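Beta-fructofuranosidase (PDB 6NOB) probably hydrolyses terminal beta-D-fructofuranoside residues of sucrose and related fructosides, as expected of a glycoside hydrolase family 32 enzyme. Local coordinates at residues Ala42-Pro47 / His53-Ala58; Ala49-His54 / Thr186-Val191; Ser312-Gly317 / Lys424-Cys429; Glu492-Leu497 / Gln582-Phe587; Asn518-Asn523 / Met534-Gly539. All blocks are in the same frame, centred on the assembly; numbering follows the deposited sequence.

Interaction 1: Ala42-Pro47 / His53-Ala58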
# COMPACT_ATOMS: atom_id res chain seq x y z
N ALA A 42 -14.66 -7.00 -34.59
CA ALA A 42 -13.32 -7.45 -34.28
C ALA A 42 -13.35 -8.91 -33.87
O ALA A 42 -14.35 -9.41 -33.36
CB ALA A 42 -12.69 -6.61 -33.16
N ALA A 43 -12.23 -9.60 -34.10
CA ALA A 43 -12.05 -10.98 -33.68
C ALA A 43 -10.61 -11.16 -33.21
O ALA A 43 -9.68 -10.95 -34.00
CB ALA A 43 -12.38 -11.96 -34.81
N HIS A 44 -10.44 -11.52 -31.95
CA HIS A 44 -9.12 -11.70 -31.35
C HIS A 44 -8.99 -13.11 -30.80
O HIS A 44 -9.96 -13.68 -30.29
CB HIS A 44 -8.86 -10.68 -30.24
CG HIS A 44 -8.76 -9.27 -30.74
ND1 HIS A 44 -7.64 -8.49 -30.54
CD2 HIS A 44 -9.63 -8.49 -31.42
CE1 HIS A 44 -7.83 -7.30 -31.08
NE2 HIS A 44 -9.03 -7.28 -31.62
N THR A 45 -7.79 -13.66 -30.89
CA THR A 45 -7.50 -15.00 -30.39
C THR A 45 -6.39 -14.91 -29.36
O THR A 45 -5.36 -14.26 -29.60
CB THR A 45 -7.11 -15.95 -31.52
OG1 THR A 45 -8.18 -16.04 -32.46
CG2 THR A 45 -6.79 -17.33 -30.97
N MET A 46 -6.59 -15.56 -28.22
CA MET A 46 -5.53 -15.67 -27.23
C MET A 46 -4.38 -16.47 -27.83
O MET A 46 -4.62 -17.53 -28.43
CB MET A 46 -6.04 -16.34 -25.96
CG MET A 46 -5.03 -16.41 -24.83
SD MET A 46 -5.73 -17.02 -23.29
CE MET A 46 -6.87 -15.71 -22.88
N PRO A 47 -3.13 -16.00 -27.71
CA PRO A 47 -2.00 -16.78 -28.23
C PRO A 47 -1.96 -18.17 -27.63
O PRO A 47 -2.29 -18.37 -26.45
CB PRO A 47 -0.78 -15.94 -27.81
CG PRO A 47 -1.31 -14.55 -27.69
CD PRO A 47 -2.71 -14.69 -27.17
N HIS A 53 -4.26 -13.56 -20.92
CA HIS A 53 -3.90 -12.56 -21.91
C HIS A 53 -4.72 -11.29 -21.68
O HIS A 53 -5.91 -11.35 -21.39
CB HIS A 53 -4.12 -13.08 -23.34
CG HIS A 53 -3.68 -12.12 -24.40
ND1 HIS A 53 -2.36 -11.98 -24.79
CD2 HIS A 53 -4.38 -11.24 -25.16
CE1 HIS A 53 -2.27 -11.07 -25.74
NE2 HIS A 53 -3.48 -10.61 -25.98
N HIS A 54 -4.05 -10.15 -21.83
CA HIS A 54 -4.69 -8.84 -21.75
C HIS A 54 -5.02 -8.40 -23.17
O HIS A 54 -4.12 -8.08 -23.95
CB HIS A 54 -3.77 -7.85 -21.04
CG HIS A 54 -4.24 -6.42 -21.10
ND1 HIS A 54 -3.42 -5.36 -20.79
CD2 HIS A 54 -5.45 -5.89 -21.41
CE1 HIS A 54 -4.10 -4.23 -20.92
NE2 HIS A 54 -5.33 -4.53 -21.30
N PHE A 55 -6.31 -8.38 -23.50
CA PHE A 55 -6.77 -7.92 -24.80
C PHE A 55 -7.01 -6.41 -24.78
O PHE A 55 -7.50 -5.86 -23.79
CB PHE A 55 -8.08 -8.62 -25.19
CG PHE A 55 -7.94 -10.09 -25.44
CD1 PHE A 55 -7.62 -10.57 -26.69
CD2 PHE A 55 -8.15 -11.00 -24.41
CE1 PHE A 55 -7.50 -11.92 -26.93
CE2 PHE A 55 -8.03 -12.35 -24.64
CZ PHE A 55 -7.71 -12.82 -25.90
N SER A 56 -6.64 -5.75 -25.87
CA SER A 56 -6.97 -4.35 -26.10
C SER A 56 -7.59 -4.26 -27.49
O SER A 56 -6.89 -4.40 -28.49
CB SER A 56 -5.73 -3.46 -25.98
OG SER A 56 -5.60 -2.96 -24.66
N ILE A 57 -8.89 -4.03 -27.54
CA ILE A 57 -9.67 -4.13 -28.77
C ILE A 57 -10.22 -2.75 -29.12
O ILE A 57 -10.82 -2.09 -28.27
CB ILE A 57 -10.80 -5.16 -28.64
CG1 ILE A 57 -10.24 -6.51 -28.23
CG2 ILE A 57 -11.58 -5.27 -29.94
CD1 ILE A 57 -11.24 -7.42 -27.55
N ALA A 58 -10.01 -2.33 -30.36
CA ALA A 58 -10.58 -1.08 -30.84
C ALA A 58 -12.08 -1.21 -31.00
O ALA A 58 -12.57 -2.18 -31.59
CB ALA A 58 -9.94 -0.67 -32.16
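Ile57 against the ring of His44 and Pro47 against the ring of His53 mark this contact as face-to-face sheet packing: strand 40-45 is an outer strand of one antiparallel sheet, strand 52-58 of another, and their local axes run 8.2 Å apart and nearly antiparallel. The layers form a small beta sandwich in the N-terminal part of the chain. Ile57 CG1 sits 3.7 Å from the centroid of the His44 ring, 9° off its normal, a CH-pi contact almost over the centre. The second CH-pi contact is less central, Pro47 CD lying 3.9 Å from the His53 centroid and 20° off the normal. Between them stands Phe55, whose CZ is 3.9 Å from Met46 CB. With CG anti to the backbone N (chi1 -176°), Met46 sends its chain past His53, and CG comes within 3.8 Å of His53 CB. Ala42 CB meets Ile57 CG2 at the far end. His53 ND1 is bonded to Glu50, whereas cohesion between the strands rests on dispersion and CH-pi contacts with imidazole rings.

Interaction 2: Ala49-His54 / Thr186-Val191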
# COMPACT_ATOMS: atom_id res chain seq x y z
N ALA A 49 0.25 -20.32 -26.60
CA ALA A 49 1.06 -20.69 -25.45
C ALA A 49 0.61 -20.04 -24.15
O ALA A 49 1.08 -20.45 -23.08
CB ALA A 49 2.52 -20.33 -25.72
N GLU A 50 -0.30 -19.07 -24.20
CA GLU A 50 -0.66 -18.28 -23.03
C GLU A 50 -1.94 -18.81 -22.39
O GLU A 50 -2.90 -19.16 -23.09
CB GLU A 50 -0.85 -16.80 -23.41
CG GLU A 50 0.38 -16.16 -24.03
CD GLU A 50 0.15 -14.71 -24.41
OE1 GLU A 50 -0.81 -14.10 -23.90
OE2 GLU A 50 0.94 -14.18 -25.23
N ARG A 51 -1.95 -18.86 -21.06
CA ARG A 51 -3.15 -19.20 -20.31
C ARG A 51 -3.89 -17.96 -19.82
O ARG A 51 -5.05 -18.08 -19.41
CB ARG A 51 -2.81 -20.10 -19.12
CG ARG A 51 -2.03 -19.41 -18.02
CD ARG A 51 -1.53 -20.39 -16.98
NE ARG A 51 -0.53 -19.77 -16.11
CZ ARG A 51 -0.80 -19.23 -14.93
NH1 ARG A 51 -2.04 -19.23 -14.46
NH2 ARG A 51 0.18 -18.69 -14.21
N ARG A 52 -3.25 -16.80 -19.85
CA ARG A 52 -3.89 -15.52 -19.55
C ARG A 52 -3.39 -14.50 -20.56
O ARG A 52 -2.25 -14.56 -21.01
CB ARG A 52 -3.59 -15.05 -18.12
CG ARG A 52 -4.33 -15.83 -17.05
CD ARG A 52 -3.82 -15.50 -15.65
NE ARG A 52 -4.64 -16.15 -14.62
CZ ARG A 52 -4.29 -16.26 -13.34
NH1 ARG A 52 -3.13 -15.76 -12.93
NH2 ARG A 52 -5.09 -16.87 -12.48
N HIS A 53 -4.26 -13.56 -20.92
CA HIS A 53 -3.90 -12.56 -21.91
C HIS A 53 -4.72 -11.29 -21.68
O HIS A 53 -5.91 -11.35 -21.39
CB HIS A 53 -4.12 -13.08 -23.34
CG HIS A 53 -3.68 -12.12 -24.40
ND1 HIS A 53 -2.36 -11.98 -24.79
CD2 HIS A 53 -4.38 -11.24 -25.16
CE1 HIS A 53 -2.27 -11.07 -25.74
NE2 HIS A 53 -3.48 -10.61 -25.98
N HIS A 54 -4.05 -10.15 -21.83
CA HIS A 54 -4.69 -8.84 -21.75
C HIS A 54 -5.02 -8.40 -23.17
O HIS A 54 -4.12 -8.08 -23.95
CB HIS A 54 -3.77 -7.85 -21.04
CG HIS A 54 -4.24 -6.42 -21.10
ND1 HIS A 54 -3.42 -5.36 -20.79
CD2 HIS A 54 -5.45 -5.89 -21.41
CE1 HIS A 54 -4.10 -4.23 -20.92
NE2 HIS A 54 -5.33 -4.53 -21.30
N THR A 186 3.11 -18.17 -20.09
CA THR A 186 3.37 -19.32 -20.96
C THR A 186 4.14 -20.42 -20.25
O THR A 186 4.35 -21.48 -20.83
CB THR A 186 4.13 -18.89 -22.22
OG1 THR A 186 5.34 -18.21 -21.84
CG2 THR A 186 3.28 -17.96 -23.05
N ASP A 187 4.57 -20.19 -19.01
CA ASP A 187 5.33 -21.17 -18.24
C ASP A 187 4.74 -21.17 -16.83
O ASP A 187 4.99 -20.24 -16.05
CB ASP A 187 6.81 -20.83 -18.23
CG ASP A 187 7.66 -21.91 -17.58
OD1 ASP A 187 7.09 -22.85 -16.99
OD2 ASP A 187 8.91 -21.82 -17.67
N GLU A 188 3.97 -22.20 -16.50
CA GLU A 188 3.32 -22.28 -15.20
C GLU A 188 4.30 -22.60 -14.07
O GLU A 188 3.91 -22.50 -12.90
CB GLU A 188 2.20 -23.31 -15.22
CG GLU A 188 1.02 -22.92 -16.09
CD GLU A 188 -0.06 -23.99 -16.13
OE1 GLU A 188 0.16 -25.03 -16.79
OE2 GLU A 188 -1.12 -23.78 -15.50
N ARG A 189 5.53 -22.98 -14.39
CA ARG A 189 6.50 -23.32 -13.35
C ARG A 189 7.02 -22.10 -12.62
O ARG A 189 7.62 -22.24 -11.55
CB ARG A 189 7.67 -24.10 -13.95
CG ARG A 189 7.30 -25.41 -14.63
CD ARG A 189 8.48 -25.94 -15.43
NE ARG A 189 8.89 -25.00 -16.46
CZ ARG A 189 10.04 -25.05 -17.12
NH1 ARG A 189 10.91 -26.02 -16.87
NH2 ARG A 189 10.31 -24.14 -18.05
N ILE A 190 6.81 -20.90 -13.16
CA ILE A 190 7.41 -19.70 -12.60
C ILE A 190 6.30 -18.76 -12.11
O ILE A 190 5.14 -18.85 -12.52
CB ILE A 190 8.33 -18.98 -13.60
CG1 ILE A 190 7.64 -18.79 -14.94
CG2 ILE A 190 9.62 -19.78 -13.79
CD1 ILE A 190 8.49 -18.08 -15.97
N VAL A 191 6.70 -17.85 -11.22
CA VAL A 191 5.80 -16.86 -10.64
C VAL A 191 6.61 -15.59 -10.41
O VAL A 191 7.82 -15.64 -10.17
CB VAL A 191 5.15 -17.38 -9.33
CG1 VAL A 191 6.20 -17.57 -8.24
CG2 VAL A 191 4.05 -16.44 -8.86
O HOH W 1 2.91 -22.38 -22.88
O HOH W 2 2.84 -17.98 -13.64
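Apolar contact comes from Thr186, whose CG2 lies 3.7 Å from Ala49 CB and 3.6 Å from Glu50 CG. Thr186 CA approaches Ala49 O at 3.3 Å in a CA-H...O contact. Water joins the two backbones, donating to Ala49 O and Thr186 O. This surface contact connects the N-terminal beta sandwich with the family 32 catalytic domain, where a type I turn, Asp187 to Ile190, leads into strand 190-202; within it Asp187 OD1 accepts from Arg189 N, an Asx turn. Of the charged groups, Arg51, with CG between the backbone N and the carbonyl carbon (chi1 70°), runs extended and passes Glu188 obliquely, NE 3.5 Å from Glu188 CG. Glu188 OE2 lies well out of the guanidinium plane, 4.1 Å from Arg51 NE, so the opposite charges are merely near each other. A second water receives a weak bond from Arg51 NH2 and donates to Ile190 O. Glu50 OE1 accepts from His53 ND1 at 2.8 Å, and an alanine at Glu50 would probably leave that imidazole without its carboxylate and Thr186 CG2 with one neighbour fewer.

Interaction 3: Ser312-Gly317 / Lys424-Cys429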
# COMPACT_ATOMS: atom_id res chain seq x y z
N SER A 312 20.81 -0.36 13.82
CA SER A 312 19.79 -0.10 14.82
C SER A 312 19.73 -1.30 15.76
O SER A 312 19.67 -2.45 15.30
CB SER A 312 18.43 0.16 14.17
OG SER A 312 17.37 -0.15 15.04
N THR A 313 19.75 -1.04 17.06
CA THR A 313 19.91 -2.09 18.05
C THR A 313 18.69 -2.33 18.93
O THR A 313 18.70 -3.29 19.70
CB THR A 313 21.11 -1.79 18.97
OG1 THR A 313 20.91 -0.53 19.63
CG2 THR A 313 22.40 -1.74 18.17
N GLN A 314 17.65 -1.50 18.84
CA GLN A 314 16.49 -1.71 19.70
C GLN A 314 15.80 -3.02 19.35
O GLN A 314 15.50 -3.29 18.18
CB GLN A 314 15.50 -0.55 19.59
CG GLN A 314 14.58 -0.47 20.82
CD GLN A 314 13.34 0.38 20.59
OE1 GLN A 314 13.39 1.45 19.99
NE2 GLN A 314 12.20 -0.11 21.08
N ASN A 315 15.55 -3.84 20.36
CA ASN A 315 15.00 -5.18 20.20
C ASN A 315 13.62 -5.20 20.84
O ASN A 315 13.50 -5.15 22.07
CB ASN A 315 15.92 -6.22 20.82
CG ASN A 315 15.56 -7.64 20.42
OD1 ASN A 315 14.39 -7.97 20.25
ND2 ASN A 315 16.58 -8.48 20.28
N THR A 316 12.58 -5.29 20.02
CA THR A 316 11.21 -5.33 20.52
C THR A 316 10.82 -6.70 21.08
O THR A 316 9.65 -6.90 21.41
CB THR A 316 10.22 -4.88 19.44
OG1 THR A 316 10.40 -5.68 18.26
CG2 THR A 316 10.44 -3.42 19.10
N GLY A 317 11.77 -7.62 21.20
CA GLY A 317 11.56 -8.84 21.97
C GLY A 317 10.54 -9.80 21.41
O GLY A 317 9.92 -10.54 22.18
N LYS A 424 19.39 7.39 16.13
CA LYS A 424 19.16 7.97 17.44
C LYS A 424 17.87 7.51 18.09
O LYS A 424 17.74 7.59 19.31
CB LYS A 424 19.15 9.51 17.36
CG LYS A 424 20.40 10.12 16.75
CD LYS A 424 21.63 9.85 17.60
CE LYS A 424 22.79 10.73 17.15
NZ LYS A 424 24.02 10.49 17.97
N ALA A 425 16.91 7.02 17.30
CA ALA A 425 15.64 6.55 17.83
C ALA A 425 14.97 5.66 16.80
O ALA A 425 15.24 5.76 15.60
CB ALA A 425 14.72 7.72 18.20
N SER A 426 14.11 4.77 17.28
CA SER A 426 13.35 3.88 16.42
C SER A 426 12.05 3.50 17.11
O SER A 426 11.97 3.46 18.34
CB SER A 426 14.16 2.62 16.08
OG SER A 426 13.81 1.53 16.91
N ASP A 427 11.02 3.23 16.30
CA ASP A 427 9.72 2.81 16.81
C ASP A 427 8.87 2.37 15.63
O ASP A 427 9.29 2.46 14.47
CB ASP A 427 9.03 3.93 17.60
CG ASP A 427 8.21 3.41 18.75
OD1 ASP A 427 7.63 2.31 18.62
OD2 ASP A 427 8.15 4.09 19.80
N TRP A 428 7.65 1.91 15.93
CA TRP A 428 6.72 1.48 14.90
C TRP A 428 5.98 2.68 14.31
O TRP A 428 5.66 3.65 15.01
CB TRP A 428 5.70 0.50 15.47
CG TRP A 428 6.28 -0.75 16.08
CD1 TRP A 428 6.00 -1.27 17.31
CD2 TRP A 428 7.21 -1.66 15.47
NE1 TRP A 428 6.71 -2.42 17.52
CE2 TRP A 428 7.46 -2.69 16.40
CE3 TRP A 428 7.87 -1.69 14.24
CZ2 TRP A 428 8.34 -3.74 16.14
CZ3 TRP A 428 8.74 -2.74 13.98
CH2 TRP A 428 8.96 -3.75 14.92
N CYS A 429 5.70 2.61 13.00
CA CYS A 429 4.89 3.64 12.34
C CYS A 429 3.43 3.55 12.74
O CYS A 429 2.72 4.56 12.72
CB CYS A 429 5.00 3.51 10.82
SG CYS A 429 6.63 3.82 10.12
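Thr316 meets the rim of the Trp428 indole, and this is the closely packed end of the contact. The hydroxyl OG1 lies 3.5 Å from Trp428 CZ2, at the ring edge and near its plane, while the methyl CG2 comes to 3.6 Å from the same CZ2; both branches of the threonine close on that atom from one side of the indole plane, the methyl farther above it. Trp428 CG is anti to the carbonyl carbon (chi1 -58°), which turns the six-membered ring toward the loop although the CB bond itself is not aimed there. Outside the pair, Thr316 OG1 is hydrogen-bonded to Tyr395 and His368, and Trp428 makes a cation-pi contact with Arg406.

The other end lies toward solvent. Gln314 is exposed, whereas Ser426 beneath it is buried; Gln314 CB stands 3.8 Å from Ser426 OG, and the two serines are farther apart, Ser312 OG to Ser426 OG 4.4 Å. Only 191 Å² is buried in all between loop 312-317 and strand 418-428, which belong to the beta-propeller typical of family 32. Replacing Trp428 by an alanine would probably open a gap beside Thr316 and leave Arg406 without its aromatic partner. With its hydroxyl satisfied by Tyr395 and His368, Thr316 meets the indole through van der Waals contact of OG1 and its methyl, while the Gln314 end buries comparable surface on the solvent side.

Interaction 4: Glu492-Leu497 / Gln582-Phe587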
# COMPACT_ATOMS: atom_id res chain seq x y z
N GLU A 492 -5.89 17.81 3.34
CA GLU A 492 -6.97 17.53 2.40
C GLU A 492 -7.93 16.47 2.93
O GLU A 492 -9.13 16.52 2.63
CB GLU A 492 -6.39 17.09 1.06
CG GLU A 492 -5.60 18.17 0.34
CD GLU A 492 -4.13 18.14 0.68
OE1 GLU A 492 -3.77 17.56 1.73
OE2 GLU A 492 -3.33 18.68 -0.11
N VAL A 493 -7.43 15.51 3.71
CA VAL A 493 -8.31 14.50 4.29
C VAL A 493 -9.34 15.15 5.20
O VAL A 493 -10.55 14.87 5.11
CB VAL A 493 -7.48 13.44 5.05
CG1 VAL A 493 -8.34 12.71 6.07
CG2 VAL A 493 -6.86 12.46 4.07
N TYR A 494 -8.90 16.06 6.07
CA TYR A 494 -9.83 16.79 6.93
C TYR A 494 -10.79 17.64 6.11
O TYR A 494 -11.99 17.69 6.40
CB TYR A 494 -9.06 17.66 7.92
CG TYR A 494 -8.19 16.91 8.90
CD1 TYR A 494 -8.76 16.19 9.95
CD2 TYR A 494 -6.81 16.93 8.80
CE1 TYR A 494 -7.97 15.52 10.87
CE2 TYR A 494 -6.01 16.26 9.71
CZ TYR A 494 -6.60 15.55 10.74
OH TYR A 494 -5.81 14.88 11.64
N ARG A 495 -10.28 18.31 5.08
CA ARG A 495 -11.11 19.22 4.29
C ARG A 495 -12.19 18.47 3.52
O ARG A 495 -13.34 18.92 3.46
CB ARG A 495 -10.24 20.03 3.34
CG ARG A 495 -10.99 21.10 2.54
CD ARG A 495 -10.11 21.70 1.45
NE ARG A 495 -9.88 20.75 0.35
CZ ARG A 495 -8.77 20.70 -0.38
NH1 ARG A 495 -7.77 21.53 -0.12
NH2 ARG A 495 -8.66 19.81 -1.35
N GLU A 496 -11.85 17.32 2.93
CA GLU A 496 -12.77 16.64 2.03
C GLU A 496 -13.68 15.63 2.74
O GLU A 496 -14.82 15.44 2.30
CB GLU A 496 -11.99 15.92 0.92
CG GLU A 496 -11.14 16.84 0.06
CD GLU A 496 -11.95 17.87 -0.71
OE1 GLU A 496 -13.09 17.55 -1.12
OE2 GLU A 496 -11.46 19.00 -0.90
N LEU A 497 -13.22 14.99 3.82
CA LEU A 497 -13.93 13.85 4.39
C LEU A 497 -14.78 14.19 5.60
O LEU A 497 -15.72 13.43 5.89
CB LEU A 497 -12.93 12.75 4.78
CG LEU A 497 -12.18 12.07 3.64
CD1 LEU A 497 -11.36 10.90 4.16
CD2 LEU A 497 -13.15 11.61 2.56
N GLN A 582 -5.24 13.62 23.58
CA GLN A 582 -6.06 13.79 22.39
C GLN A 582 -6.18 12.47 21.66
O GLN A 582 -5.17 11.81 21.38
CB GLN A 582 -5.48 14.85 21.45
CG GLN A 582 -6.38 15.14 20.25
CD GLN A 582 -5.85 16.25 19.36
OE1 GLN A 582 -4.68 16.63 19.45
NE2 GLN A 582 -6.71 16.77 18.50
N VAL A 583 -7.41 12.07 21.35
CA VAL A 583 -7.70 10.88 20.57
C VAL A 583 -8.48 11.31 19.33
O VAL A 583 -9.57 11.87 19.44
CB VAL A 583 -8.49 9.83 21.37
CG1 VAL A 583 -8.85 8.66 20.48
CG2 VAL A 583 -7.68 9.37 22.57
N GLU A 584 -7.90 11.06 18.16
CA GLU A 584 -8.55 11.36 16.88
C GLU A 584 -8.80 10.05 16.15
O GLU A 584 -7.87 9.27 15.93
CB GLU A 584 -7.68 12.30 16.04
CG GLU A 584 -8.44 13.00 14.93
CD GLU A 584 -7.63 14.08 14.24
OE1 GLU A 584 -6.51 13.79 13.76
OE2 GLU A 584 -8.11 15.23 14.17
N VAL A 585 -10.06 9.82 15.77
CA VAL A 585 -10.49 8.53 15.24
C VAL A 585 -11.13 8.73 13.87
O VAL A 585 -12.04 9.56 13.73
CB VAL A 585 -11.48 7.82 16.18
CG1 VAL A 585 -11.88 6.47 15.62
CG2 VAL A 585 -10.87 7.67 17.57
N PHE A 586 -10.67 7.97 12.88
CA PHE A 586 -11.34 7.82 11.60
C PHE A 586 -11.80 6.37 11.49
O PHE A 586 -10.96 5.46 11.41
CB PHE A 586 -10.43 8.16 10.42
CG PHE A 586 -10.00 9.60 10.35
CD1 PHE A 586 -8.96 10.08 11.14
CD2 PHE A 586 -10.60 10.47 9.46
CE1 PHE A 586 -8.56 11.40 11.06
CE2 PHE A 586 -10.20 11.80 9.38
CZ PHE A 586 -9.18 12.26 10.18
N PHE A 587 -13.11 6.14 11.50
CA PHE A 587 -13.66 4.82 11.23
C PHE A 587 -14.49 4.87 9.96
O PHE A 587 -15.46 5.63 9.89
CB PHE A 587 -14.50 4.29 12.39
CG PHE A 587 -14.99 2.89 12.17
CD1 PHE A 587 -14.13 1.82 12.32
CD2 PHE A 587 -16.30 2.65 11.77
CE1 PHE A 587 -14.57 0.52 12.09
CE2 PHE A 587 -16.74 1.36 11.54
CZ PHE A 587 -15.87 0.29 11.70
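The rings of Tyr494 and Phe586 meet obliquely, centroids 5.8 Å apart and planes at 54°. Tyr494 CE1 comes in at the edge of the Phe586 ring, near its plane, and lies 3.5 Å from Phe586 CZ. At the edge of the Tyr494 ring, in its plane, sits Glu584 OE1; the carboxylate is turned 45° against that ring. Val493 adds an apolar contact from the same helix, its CG1 being 3.9 Å from Phe586 CE2. Glu584 holds CG anti to the backbone N (chi1 -162°) and extends toward the helix, where Tyr494 OH donates to Glu584 OE1 over 2.5 Å. The contact fastens the short helix 491-497, which follows the last propeller strands, to strand 582-588 of the C-terminal beta sandwich; the local axes are 12.4 Å apart. Lys488 NZ is also bonded to Tyr494 OH, and Tyr521 OH to Glu584 OE2, while Tyr521 packs edge-to-face on Phe586. Both carboxylate oxygens of the buried Glu584 thus have phenol partners, which is consistent with a glutamate kept anionic, its charge probably offset in part by the nearby lysine.

Interaction 5: Asn518-Asn523 / Met534-Gly539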
# COMPACT_ATOMS: atom_id res chain seq x y z
N ASN A 518 -22.15 4.08 9.49
CA ASN A 518 -20.98 3.54 10.19
C ASN A 518 -19.67 4.10 9.64
O ASN A 518 -18.67 3.39 9.52
CB ASN A 518 -20.97 2.01 10.16
CG ASN A 518 -20.35 1.41 11.41
OD1 ASN A 518 -19.74 2.13 12.21
ND2 ASN A 518 -20.50 0.10 11.59
N ALA A 519 -19.68 5.39 9.30
CA ALA A 519 -18.48 6.09 8.85
C ALA A 519 -18.46 7.45 9.52
O ALA A 519 -19.34 8.28 9.25
CB ALA A 519 -18.46 6.22 7.32
N TYR A 520 -17.48 7.69 10.38
CA TYR A 520 -17.47 8.90 11.18
C TYR A 520 -16.04 9.32 11.50
O TYR A 520 -15.08 8.55 11.32
CB TYR A 520 -18.26 8.72 12.48
CG TYR A 520 -17.65 7.72 13.44
CD1 TYR A 520 -17.97 6.37 13.34
CD2 TYR A 520 -16.77 8.12 14.43
CE1 TYR A 520 -17.42 5.44 14.22
CE2 TYR A 520 -16.22 7.20 15.31
CZ TYR A 520 -16.55 5.86 15.20
OH TYR A 520 -16.00 4.95 16.07
N TYR A 521 -15.91 10.54 11.99
CA TYR A 521 -14.67 11.08 12.53
C TYR A 521 -14.94 11.54 13.96
O TYR A 521 -16.03 12.06 14.25
CB TYR A 521 -14.16 12.25 11.67
CG TYR A 521 -13.23 13.21 12.37
CD1 TYR A 521 -13.73 14.33 13.04
CD2 TYR A 521 -11.86 13.02 12.34
CE1 TYR A 521 -12.88 15.21 13.68
CE2 TYR A 521 -11.01 13.90 12.97
CZ TYR A 521 -11.52 14.99 13.64
OH TYR A 521 -10.67 15.87 14.27
N ALA A 522 -13.97 11.35 14.85
CA ALA A 522 -14.14 11.78 16.23
C ALA A 522 -12.84 12.38 16.76
O ALA A 522 -11.77 11.80 16.58
CB ALA A 522 -14.58 10.62 17.13
N ASN A 523 -12.96 13.54 17.42
CA ASN A 523 -11.84 14.21 18.08
C ASN A 523 -12.21 14.35 19.56
O ASN A 523 -13.11 15.12 19.91
CB ASN A 523 -11.56 15.57 17.45
CG ASN A 523 -10.37 16.27 18.06
OD1 ASN A 523 -9.61 15.68 18.83
ND2 ASN A 523 -10.20 17.55 17.73
N MET A 534 -13.31 3.56 24.86
CA MET A 534 -14.01 4.11 23.70
C MET A 534 -14.44 2.96 22.81
O MET A 534 -13.59 2.32 22.17
CB MET A 534 -13.13 5.10 22.94
CG MET A 534 -13.01 6.47 23.59
SD MET A 534 -11.81 7.55 22.77
CE MET A 534 -12.64 7.87 21.22
N VAL A 535 -15.74 2.68 22.77
CA VAL A 535 -16.29 1.68 21.87
C VAL A 535 -16.40 2.31 20.48
O VAL A 535 -17.21 3.21 20.26
CB VAL A 535 -17.66 1.18 22.35
CG1 VAL A 535 -18.26 0.21 21.34
CG2 VAL A 535 -17.53 0.52 23.72
N LEU A 536 -15.57 1.84 19.55
CA LEU A 536 -15.51 2.45 18.23
C LEU A 536 -16.47 1.78 17.24
O LEU A 536 -17.08 2.48 16.42
CB LEU A 536 -14.08 2.39 17.68
CG LEU A 536 -12.97 2.85 18.63
CD1 LEU A 536 -11.61 2.74 17.95
CD2 LEU A 536 -13.21 4.28 19.10
N ALA A 537 -16.61 0.46 17.30
CA ALA A 537 -17.47 -0.25 16.36
C ALA A 537 -17.75 -1.65 16.89
O ALA A 537 -16.99 -2.19 17.69
CB ALA A 537 -16.84 -0.33 14.97
N LYS A 538 -18.86 -2.21 16.42
CA LYS A 538 -19.23 -3.58 16.70
C LYS A 538 -19.55 -4.27 15.38
O LYS A 538 -19.83 -3.62 14.36
CB LYS A 538 -20.45 -3.67 17.64
CG LYS A 538 -20.14 -3.36 19.09
CD LYS A 538 -21.37 -2.81 19.81
CE LYS A 538 -21.34 -3.15 21.29
NZ LYS A 538 -22.09 -2.17 22.12
N GLY A 539 -19.52 -5.60 15.40
CA GLY A 539 -19.82 -6.37 14.21
C GLY A 539 -19.83 -7.86 14.45
O GLY A 539 -20.25 -8.34 15.51
O HOH W 3 -19.67 2.03 15.01
O HOH W 4 -20.44 -0.73 14.63
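Leu536 is where strand 532-540 meets Tyr520 of the facing strand 519-526. Its carbonyl oxygen accepts from Tyr520 OH at 2.7 Å, with a C=O...donor angle of 114°, close to the usual angle for a carbonyl acceptor, and the donor tilted 16° from the carbonyl plane. The oxygen lies at the edge of the phenol ring, near its plane, and Leu536 CB is 3.6 Å from Tyr520 OH. Tyr520 reaches it with CG between the backbone N and the carbonyl carbon (chi1 66°). A water lies 3.0 Å from Leu536 O and 2.8 Å from Asn518 OD1, within hydrogen-bonding range of both. Leu536 and the next residue, Ala537, both face Leu550 of the neighbouring strand, the definition of a classic beta bulge. Farther on, Lys538 N donates to a second water, 2.8 Å away, which also takes a bond from Asn518 ND2. A buried phenol and two waters therefore bridge the two layers of the C-terminal beta sandwich characteristic of family 32 enzymes.

How the interactions relate
From the N terminus, interaction 1 closes a short loop of five residues within the N-terminal sandwich. Interaction 2 begins on the segment where it ends: the two share His53 and His54, Met46 SD packs on Arg51, and the chain then travels 131 residues before returning to tie that sandwich to the catalytic domain. Interaction 3 follows in series on the propeller, its centre about 52 Å from that of interaction 1 and on the opposite side of the chain's centre. Interaction 4 joins the helix after the propeller to the C-terminal sandwich, and interaction 5 nests inside its loop. These last two touch, Val585 N lying 2.7 Å from Ala522 O across neighbouring strands.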